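Local coordinates for sensor protein (Geobacter sulfurreducens, PDB 3H7M) that forms the periplasmic-binding-protein-like sensor domain of a probable membrane histidine kinase, which would pass a signal on by ATP-dependent phosphorylation of a histidine, at residues R19-Y24 against M166-Y171; F101-S106 against L178-P183. All blocks are in the same frame, centred on the assembly; numbering follows the deposited sequence.

Interaction 1: R19-Y24 against M166-Y171; sequences RDYPPY and MVPGMY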
ATOM      1  N   ARG A  19       2.609   3.200  -8.605  1.00 58.07           N
ATOM      2  CA  ARG A  19       3.957   3.450  -9.108  1.00 56.62           C
ATOM      3  C   ARG A  19       4.848   4.088  -8.029  1.00 53.64           C
ATOM      4  O   ARG A  19       6.078   4.108  -8.167  1.00 51.50           O
ATOM      5  CB  ARG A  19       3.884   4.334 -10.366  1.00 60.24           C
ATOM      6  CG  ARG A  19       4.233   5.800 -10.167  1.00 71.55           C
ATOM      7  CD  ARG A  19       3.784   6.691 -11.350  1.00 71.86           C
ATOM      8  NE  ARG A  19       4.472   6.435 -12.618  1.00 79.62           N
ATOM      9  CZ  ARG A  19       5.796   6.461 -12.799  1.00 79.40           C
ATOM     10  NH1 ARG A  19       6.628   6.728 -11.791  1.00 70.84           N
ATOM     11  NH2 ARG A  19       6.292   6.232 -14.009  1.00 73.54           N
ATOM     12  N   ASP A  20       4.227   4.557  -6.941  1.00 50.36           N
ATOM     13  CA  ASP A  20       4.939   5.206  -5.831  1.00 50.30           C
ATOM     14  C   ASP A  20       4.561   4.747  -4.413  1.00 53.37           C
ATOM     15  O   ASP A  20       4.096   5.557  -3.603  1.00 43.08           O
ATOM     16  CB  ASP A  20       4.735   6.719  -5.893  1.00 51.33           C
ATOM     17  CG  ASP A  20       5.548   7.370  -6.981  1.00 51.30           C
ATOM     18  OD1 ASP A  20       6.789   7.254  -6.939  1.00 57.77           O
ATOM     19  OD2 ASP A  20       4.950   8.000  -7.877  1.00 53.53           O
ATOM     20  N   TYR A  21       4.779   3.471  -4.102  1.00 48.65           N
ATOM     21  CA  TYR A  21       4.447   2.964  -2.778  1.00 46.67           C
ATOM     22  C   TYR A  21       5.556   2.040  -2.248  1.00 48.34           C
ATOM     23  O   TYR A  21       5.310   0.876  -1.940  1.00 51.36           O
ATOM     24  CB  TYR A  21       3.105   2.203  -2.828  1.00 51.86           C
ATOM     25  CG  TYR A  21       2.283   2.290  -1.554  1.00 46.53           C
ATOM     26  CD1 TYR A  21       1.646   3.482  -1.204  1.00 50.25           C
ATOM     27  CD2 TYR A  21       2.180   1.198  -0.674  1.00 39.73           C
ATOM     28  CE1 TYR A  21       0.930   3.601  -0.015  1.00 47.81           C
ATOM     29  CE2 TYR A  21       1.472   1.306   0.526  1.00 40.97           C
ATOM     30  CZ  TYR A  21       0.848   2.519   0.848  1.00 48.49           C
ATOM     31  OH  TYR A  21       0.151   2.680   2.028  1.00 46.92           O
ATOM     32  N   PRO A  22       6.795   2.543  -2.144  1.00 45.69           N
ATOM     33  CA  PRO A  22       7.891   1.715  -1.644  1.00 42.19           C
ATOM     34  C   PRO A  22       7.759   1.467  -0.162  1.00 34.86           C
ATOM     35  O   PRO A  22       7.205   2.270   0.566  1.00 33.50           O
ATOM     36  CB  PRO A  22       9.126   2.548  -1.972  1.00 49.31           C
ATOM     37  CG  PRO A  22       8.616   3.936  -1.798  1.00 44.85           C
ATOM     38  CD  PRO A  22       7.303   3.864  -2.547  1.00 49.49           C
ATOM     39  N   PRO A  23       8.277   0.343   0.313  1.00 37.17           N
ATOM     40  CA  PRO A  23       8.975  -0.710  -0.416  1.00 36.25           C
ATOM     41  C   PRO A  23       8.062  -1.794  -0.986  1.00 40.40           C
ATOM     42  O   PRO A  23       8.561  -2.815  -1.451  1.00 38.25           O
ATOM     43  CB  PRO A  23       9.883  -1.272   0.651  1.00 35.24           C
ATOM     44  CG  PRO A  23       8.972  -1.289   1.817  1.00 32.43           C
ATOM     45  CD  PRO A  23       8.345   0.087   1.759  1.00 34.09           C
ATOM     46  N   TYR A  24       6.744  -1.590  -0.946  1.00 36.98           N
ATOM     47  CA  TYR A  24       5.822  -2.598  -1.455  1.00 34.71           C
ATOM     48  C   TYR A  24       5.829  -2.694  -2.958  1.00 38.56           C
ATOM     49  O   TYR A  24       5.952  -3.788  -3.510  1.00 35.24           O
ATOM     50  CB  TYR A  24       4.403  -2.339  -0.961  1.00 34.47           C
ATOM     51  CG  TYR A  24       4.308  -2.409   0.547  1.00 34.05           C
ATOM     52  CD1 TYR A  24       4.726  -3.534   1.231  1.00 29.44           C
ATOM     53  CD2 TYR A  24       3.868  -1.320   1.290  1.00 35.54           C
ATOM     54  CE1 TYR A  24       4.717  -3.580   2.626  1.00 35.30           C
ATOM     55  CE2 TYR A  24       3.861  -1.355   2.683  1.00 26.64           C
ATOM     56  CZ  TYR A  24       4.284  -2.483   3.340  1.00 31.97           C
ATOM     57  OH  TYR A  24       4.256  -2.516   4.720  1.00 46.57           O
ATOM     58  N   MET A 166       3.386   3.325   8.136  1.00 37.41           N
ATOM     59  CA  MET A 166       4.652   3.333   8.807  1.00 41.59           C
ATOM     60  C   MET A 166       5.881   2.984   7.955  1.00 44.15           C
ATOM     61  O   MET A 166       6.804   3.801   7.781  1.00 44.62           O
ATOM     62  CB  MET A 166       4.564   2.373   9.981  1.00 45.96           C
ATOM     63  CG  MET A 166       5.862   2.150  10.670  1.00 58.14           C
ATOM     64  SD  MET A 166       6.161   3.462  11.826  1.00 76.96           S
ATOM     65  CE  MET A 166       5.368   2.714  13.282  1.00 68.33           C
ATOM     66  N   VAL A 167       5.906   1.767   7.435  1.00 33.11           N
ATOM     67  CA  VAL A 167       7.061   1.323   6.691  1.00 37.46           C
ATOM     68  C   VAL A 167       7.352   2.214   5.501  1.00 29.64           C
ATOM     69  O   VAL A 167       8.463   2.704   5.328  1.00 38.20           O
ATOM     70  CB  VAL A 167       6.907  -0.157   6.330  1.00 39.20           C
ATOM     71  CG1 VAL A 167       8.002  -0.599   5.360  1.00 36.09           C
ATOM     72  CG2 VAL A 167       6.988  -0.965   7.631  1.00 33.47           C
ATOM     73  N   PRO A 168       6.361   2.440   4.666  1.00 25.49           N
ATOM     74  CA  PRO A 168       6.641   3.318   3.531  1.00 27.26           C
ATOM     75  C   PRO A 168       7.172   4.673   4.054  1.00 37.43           C
ATOM     76  O   PRO A 168       8.028   5.315   3.436  1.00 41.96           O
ATOM     77  CB  PRO A 168       5.285   3.454   2.871  1.00 24.02           C
ATOM     78  CG  PRO A 168       4.683   2.036   3.106  1.00 32.06           C
ATOM     79  CD  PRO A 168       5.044   1.783   4.551  1.00 31.87           C
ATOM     80  N   GLY A 169       6.654   5.079   5.206  1.00 36.05           N
ATOM     81  CA  GLY A 169       7.044   6.331   5.816  1.00 32.04           C
ATOM     82  C   GLY A 169       8.528   6.364   6.062  1.00 33.62           C
ATOM     83  O   GLY A 169       9.215   7.272   5.611  1.00 29.19           O
ATOM     84  N   MET A 170       9.019   5.370   6.785  1.00 34.09           N
ATOM     85  CA  MET A 170      10.436   5.280   7.059  1.00 32.19           C
ATOM     86  C   MET A 170      11.239   5.185   5.767  1.00 34.66           C
ATOM     87  O   MET A 170      12.241   5.863   5.616  1.00 41.36           O
ATOM     88  CB  MET A 170      10.708   4.079   7.946  1.00 38.13           C
ATOM     89  CG  MET A 170       9.911   4.121   9.254  1.00 46.93           C
ATOM     90  SD  MET A 170       9.914   5.797   9.996  1.00 47.78           S
ATOM     91  CE  MET A 170      11.498   5.830  10.816  1.00 47.94           C
ATOM     92  N   TYR A 171      10.804   4.362   4.822  1.00 32.97           N
ATOM     93  CA  TYR A 171      11.558   4.256   3.577  1.00 34.14           C
ATOM     94  C   TYR A 171      11.609   5.571   2.866  1.00 32.13           C
ATOM     95  O   TYR A 171      12.622   5.935   2.285  1.00 35.56           O
ATOM     96  CB  TYR A 171      10.965   3.216   2.629  1.00 32.57           C
ATOM     97  CG  TYR A 171      11.409   1.813   2.968  1.00 43.12           C
ATOM     98  CD1 TYR A 171      10.867   1.129   4.056  1.00 39.85           C
ATOM     99  CD2 TYR A 171      12.397   1.175   2.218  1.00 39.97           C
ATOM    100  CE1 TYR A 171      11.298  -0.167   4.390  1.00 41.73           C
ATOM    101  CE2 TYR A 171      12.834  -0.116   2.543  1.00 49.62           C
ATOM    102  CZ  TYR A 171      12.279  -0.780   3.627  1.00 47.58           C
ATOM    103  OH  TYR A 171      12.709  -2.048   3.943  1.00 45.53           O
TER

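Interaction 2: F101-S106 against L178-P183; sequences FARRDS and LTNLVP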
ATOM      1  N   PHE A 101       3.216  11.033  11.859  1.00 31.53           N
ATOM      2  CA  PHE A 101       4.523  11.626  11.636  1.00 40.70           C
ATOM      3  C   PHE A 101       4.456  13.130  11.939  1.00 46.76           C
ATOM      4  O   PHE A 101       3.425  13.782  11.697  1.00 42.74           O
ATOM      5  CB  PHE A 101       4.919  11.420  10.162  1.00 31.24           C
ATOM      6  CG  PHE A 101       5.261   9.995   9.818  1.00 48.04           C
ATOM      7  CD1 PHE A 101       6.556   9.510  10.012  1.00 41.98           C
ATOM      8  CD2 PHE A 101       4.290   9.130   9.316  1.00 40.55           C
ATOM      9  CE1 PHE A 101       6.877   8.196   9.713  1.00 39.03           C
ATOM     10  CE2 PHE A 101       4.610   7.811   9.014  1.00 46.14           C
ATOM     11  CZ  PHE A 101       5.907   7.346   9.214  1.00 47.60           C
ATOM     12  N   ALA A 102       5.564  13.669  12.438  1.00 46.99           N
ATOM     13  CA  ALA A 102       5.668  15.089  12.761  1.00 48.77           C
ATOM     14  C   ALA A 102       7.122  15.544  12.684  1.00 45.77           C
ATOM     15  O   ALA A 102       8.030  14.716  12.749  1.00 44.96           O
ATOM     16  CB  ALA A 102       5.146  15.335  14.173  1.00 35.46           C
ATOM     17  N   ARG A 103       7.339  16.857  12.572  1.00 46.15           N
ATOM     18  CA  ARG A 103       8.697  17.393  12.570  1.00 38.74           C
ATOM     19  C   ARG A 103       9.136  17.235  14.013  1.00 38.71           C
ATOM     20  O   ARG A 103       8.295  17.293  14.908  1.00 46.21           O
ATOM     21  CB  ARG A 103       8.713  18.854  12.138  1.00 31.28           C
ATOM     22  CG  ARG A 103       8.233  19.057  10.710  1.00 38.24           C
ATOM     23  CD  ARG A 103       8.324  20.512  10.268  1.00 37.30           C
ATOM     24  NE  ARG A 103       7.519  21.367  11.127  1.00 53.35           N
ATOM     25  CZ  ARG A 103       6.207  21.548  11.001  1.00 50.61           C
ATOM     26  NH1 ARG A 103       5.523  20.941  10.034  1.00 39.52           N
ATOM     27  NH2 ARG A 103       5.580  22.338  11.860  1.00 45.07           N
ATOM     28  N   ARG A 104      10.431  16.985  14.229  1.00 45.77           N
ATOM     29  CA  ARG A 104      11.002  16.780  15.568  1.00 52.76           C
ATOM     30  C   ARG A 104      10.673  17.853  16.584  1.00 57.29           C
ATOM     31  O   ARG A 104      10.324  17.559  17.727  1.00 57.73           O
ATOM     32  CB  ARG A 104      12.518  16.667  15.497  1.00 53.12           C
ATOM     33  CG  ARG A 104      12.995  15.340  15.032  1.00 65.95           C
ATOM     34  CD  ARG A 104      14.505  15.244  15.058  1.00 76.47           C
ATOM     35  NE  ARG A 104      14.911  13.936  14.565  1.00 84.93           N
ATOM     36  CZ  ARG A 104      14.595  13.476  13.359  1.00 95.30           C
ATOM     37  NH1 ARG A 104      13.878  14.229  12.534  1.00100.69           N
ATOM     38  NH2 ARG A 104      14.975  12.260  12.979  1.00 97.22           N
ATOM     39  N   ASP A 105      10.822  19.101  16.172  1.00 58.57           N
ATOM     40  CA  ASP A 105      10.532  20.211  17.055  1.00 69.51           C
ATOM     41  C   ASP A 105       9.081  20.076  17.529  1.00 69.15           C
ATOM     42  O   ASP A 105       8.823  19.915  18.721  1.00 68.77           O
ATOM     43  CB  ASP A 105      10.750  21.535  16.309  1.00 72.43           C
ATOM     44  CG  ASP A 105      10.405  21.441  14.824  1.00 81.76           C
ATOM     45  OD1 ASP A 105      11.059  20.643  14.114  1.00 84.36           O
ATOM     46  OD2 ASP A 105       9.486  22.161  14.365  1.00 82.12           O
ATOM     47  N   SER A 106       8.159  20.095  16.567  1.00 64.81           N
ATOM     48  CA  SER A 106       6.725  19.997  16.804  1.00 56.23           C
ATOM     49  C   SER A 106       6.247  19.215  18.016  1.00 59.65           C
ATOM     50  O   SER A 106       6.928  18.311  18.511  1.00 51.97           O
ATOM     51  CB  SER A 106       6.042  19.461  15.559  1.00 46.12           C
ATOM     52  OG  SER A 106       6.068  20.439  14.534  1.00 60.72           O
ATOM     53  N   LEU A 178      14.033  13.333   4.367  1.00 43.31           N
ATOM     54  CA  LEU A 178      13.185  14.194   5.193  1.00 40.79           C
ATOM     55  C   LEU A 178      13.621  13.943   6.617  1.00 39.61           C
ATOM     56  O   LEU A 178      12.866  13.393   7.422  1.00 34.49           O
ATOM     57  CB  LEU A 178      11.746  13.780   5.032  1.00 30.86           C
ATOM     58  CG  LEU A 178      11.374  13.741   3.559  1.00 28.37           C
ATOM     59  CD1 LEU A 178       9.891  13.407   3.450  1.00 32.04           C
ATOM     60  CD2 LEU A 178      11.676  15.089   2.921  1.00 25.88           C
ATOM     61  N   THR A 179      14.834  14.375   6.935  1.00 37.20           N
ATOM     62  CA  THR A 179      15.393  14.084   8.244  1.00 30.78           C
ATOM     63  C   THR A 179      14.905  14.869   9.444  1.00 34.15           C
ATOM     64  O   THR A 179      15.422  14.682  10.544  1.00 35.57           O
ATOM     65  CB  THR A 179      16.934  14.104   8.190  1.00 35.91           C
ATOM     66  OG1 THR A 179      17.402  15.428   7.880  1.00 39.01           O
ATOM     67  CG2 THR A 179      17.421  13.134   7.120  1.00 36.98           C
ATOM     68  N   ASN A 180      13.915  15.736   9.251  1.00 26.96           N
ATOM     69  CA  ASN A 180      13.343  16.457  10.381  1.00 30.27           C
ATOM     70  C   ASN A 180      12.050  15.725  10.799  1.00 40.63           C
ATOM     71  O   ASN A 180      11.395  16.129  11.759  1.00 42.25           O
ATOM     72  CB  ASN A 180      13.040  17.929  10.008  1.00 31.46           C
ATOM     73  CG  ASN A 180      12.206  18.053   8.758  1.00 36.08           C
ATOM     74  OD1 ASN A 180      12.321  17.225   7.859  1.00 29.16           O
ATOM     75  ND2 ASN A 180      11.365  19.092   8.680  1.00 32.32           N
ATOM     76  N   LEU A 181      11.689  14.647  10.091  1.00 34.56           N
ATOM     77  CA  LEU A 181      10.458  13.896  10.428  1.00 34.95           C
ATOM     78  C   LEU A 181      10.699  12.706  11.339  1.00 34.52           C
ATOM     79  O   LEU A 181      11.694  12.005  11.209  1.00 40.36           O
ATOM     80  CB  LEU A 181       9.740  13.378   9.165  1.00 16.92           C
ATOM     81  CG  LEU A 181       9.394  14.413   8.090  1.00 23.91           C
ATOM     82  CD1 LEU A 181       8.651  13.799   6.949  1.00 30.75           C
ATOM     83  CD2 LEU A 181       8.573  15.522   8.727  1.00 34.41           C
ATOM     84  N   VAL A 182       9.781  12.490  12.273  1.00 40.08           N
ATOM     85  CA  VAL A 182       9.849  11.346  13.188  1.00 37.54           C
ATOM     86  C   VAL A 182       8.444  10.808  13.292  1.00 41.86           C
ATOM     87  O   VAL A 182       7.462  11.542  13.133  1.00 43.68           O
ATOM     88  CB  VAL A 182      10.262  11.717  14.637  1.00 41.15           C
ATOM     89  CG1 VAL A 182      11.710  12.112  14.688  1.00 47.21           C
ATOM     90  CG2 VAL A 182       9.372  12.847  15.158  1.00 34.26           C
ATOM     91  N   PRO A 183       8.323   9.507  13.517  1.00 43.42           N
ATOM     92  CA  PRO A 183       6.994   8.905  13.648  1.00 36.83           C
ATOM     93  C   PRO A 183       6.676   9.024  15.121  1.00 41.41           C
ATOM     94  O   PRO A 183       7.396   8.449  15.936  1.00 42.06           O
ATOM     95  CB  PRO A 183       7.232   7.454  13.247  1.00 45.11           C
ATOM     96  CG  PRO A 183       8.663   7.197  13.709  1.00 42.02           C
ATOM     97  CD  PRO A 183       9.376   8.488  13.338  1.00 36.31           C
TER
HETATM   98  O   HOH W   1      11.658  20.842  11.419  1.00 40.08           O

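Interaction 1: R19-Y24 against M166-Y171
Pro23 sets the CB-CG-CD edge of its pyrrolidine on the face of the Tyr171 ring, a CH-pi contact between a loop and the first turns of helix 166-175 in a domain with the fold of the family 3 solute-binding proteins. Its CG stands 3.7 Å from the ring centroid, only 13° off the normal, while CB lies nearer CE2 and CD nearer CD1, so this edge spans the face. The ring's hydroxyl is anchored to the backbone O of Leu229, a bond that ties down the far end of the ring. The peptide bond between Pro22 and Pro23 is cis, and the bond from CA to CB of Pro23 points toward the helix. Val167, one turn before Tyr171, adds a second wall: its CG1, anti to the backbone N, meets Pro23 CD at 3.7 Å, the two side chains crossing at about a right angle. Pro168 meets both tyrosines of the loop segment: its CG lies 3.5 Å from Tyr24 CE2 and farther, 4.2 Å, from Tyr21 CE2. Tyr24 also meets the ring of Tyr193, and Trp228 touches Pro23, so the loop is packed from several parts of the chain. Polar contact across the interface is slight: the carbonyl O of Pro22 sits 3.2 Å from Pro168 CA in a CA-H...O contact, with an angle of 127° at the hydrogen.

Interaction 2: F101-S106 against L178-P183
Ala102 and Val182 form an antiparallel hydrogen-bonded pair: Ala102 N gives its hydrogen to Val182 O and Val182 N returns one to Ala102 O, each over 2.9 Å and nearly straight. Beyond the end of strand 87-103 the backbone pairing goes on for one more bond, from Arg104 N to Asn180 O at 2.8 Å, bent to 146° at the hydrogen. Its acceptor lies in the type I turn Leu178 to Leu181 that leads into strand 181-198, and the same carbonyl oxygen is approached by Arg103 CA in a CA-H...O contact. The Arg104 side chain, extended from CG to NE, reaches back over this turn. Val182 CG1 lies under the centre of its guanidinium, 3.5 Å from CZ, and Thr179 O lies over the opposite face. Arg103 goes another way: the bend at chi3, -60°, turns NE back from an extended course, and NH1 is held by the carbonyls of Leu154 and Cys159. Asn180 runs beside it, pointing the same way, with ND2 3.7 Å from Arg103 CD. That amide nitrogen bonds to Ala155 O and also donates to a water, at 3.3 Å, which in turn donates to Asp105 OD1. On the sheet face opposite the side chains of Ala102 and Val182, Phe101 CE1 touches Pro183 CB at 3.6 Å, the ring and the proline crossing obliquely, and helices 147-155 and 166-175 pack against the same phenylalanine. Two chemistries thus share the contact: regular backbone bonding with apolar packing inside, while toward the turn Arg103 and Asn180 bond to main-chain carbonyls, a water links Asn180 to Asp105, and the Arg104 guanidinium is sandwiched between Val182 CG1 and Thr179 O.

In the fold
From the N terminus the chain passes first through 19-24, then through 101-106, turns back to 166-171 and reaches 178-183. Interaction 1 therefore closes a loop of 141 residues and interaction 2 one of 71, and the two cross, since their segments alternate. Interaction 1 ties the loop after strand 13-18 to helix 166-175; interaction 2 joins neighbouring strands 87-103 and 181-198 of the mixed sheet. Helix 166-175 is followed, after a short turn, by strand 181-198, and the centres of the two interactions lie about 17 Å apart. They also touch: Phe101 CZ packs 3.7 Å from Gly169 CA, while Met170 SD lies near both Phe101 and Pro183, so the helix bridges the two contacts.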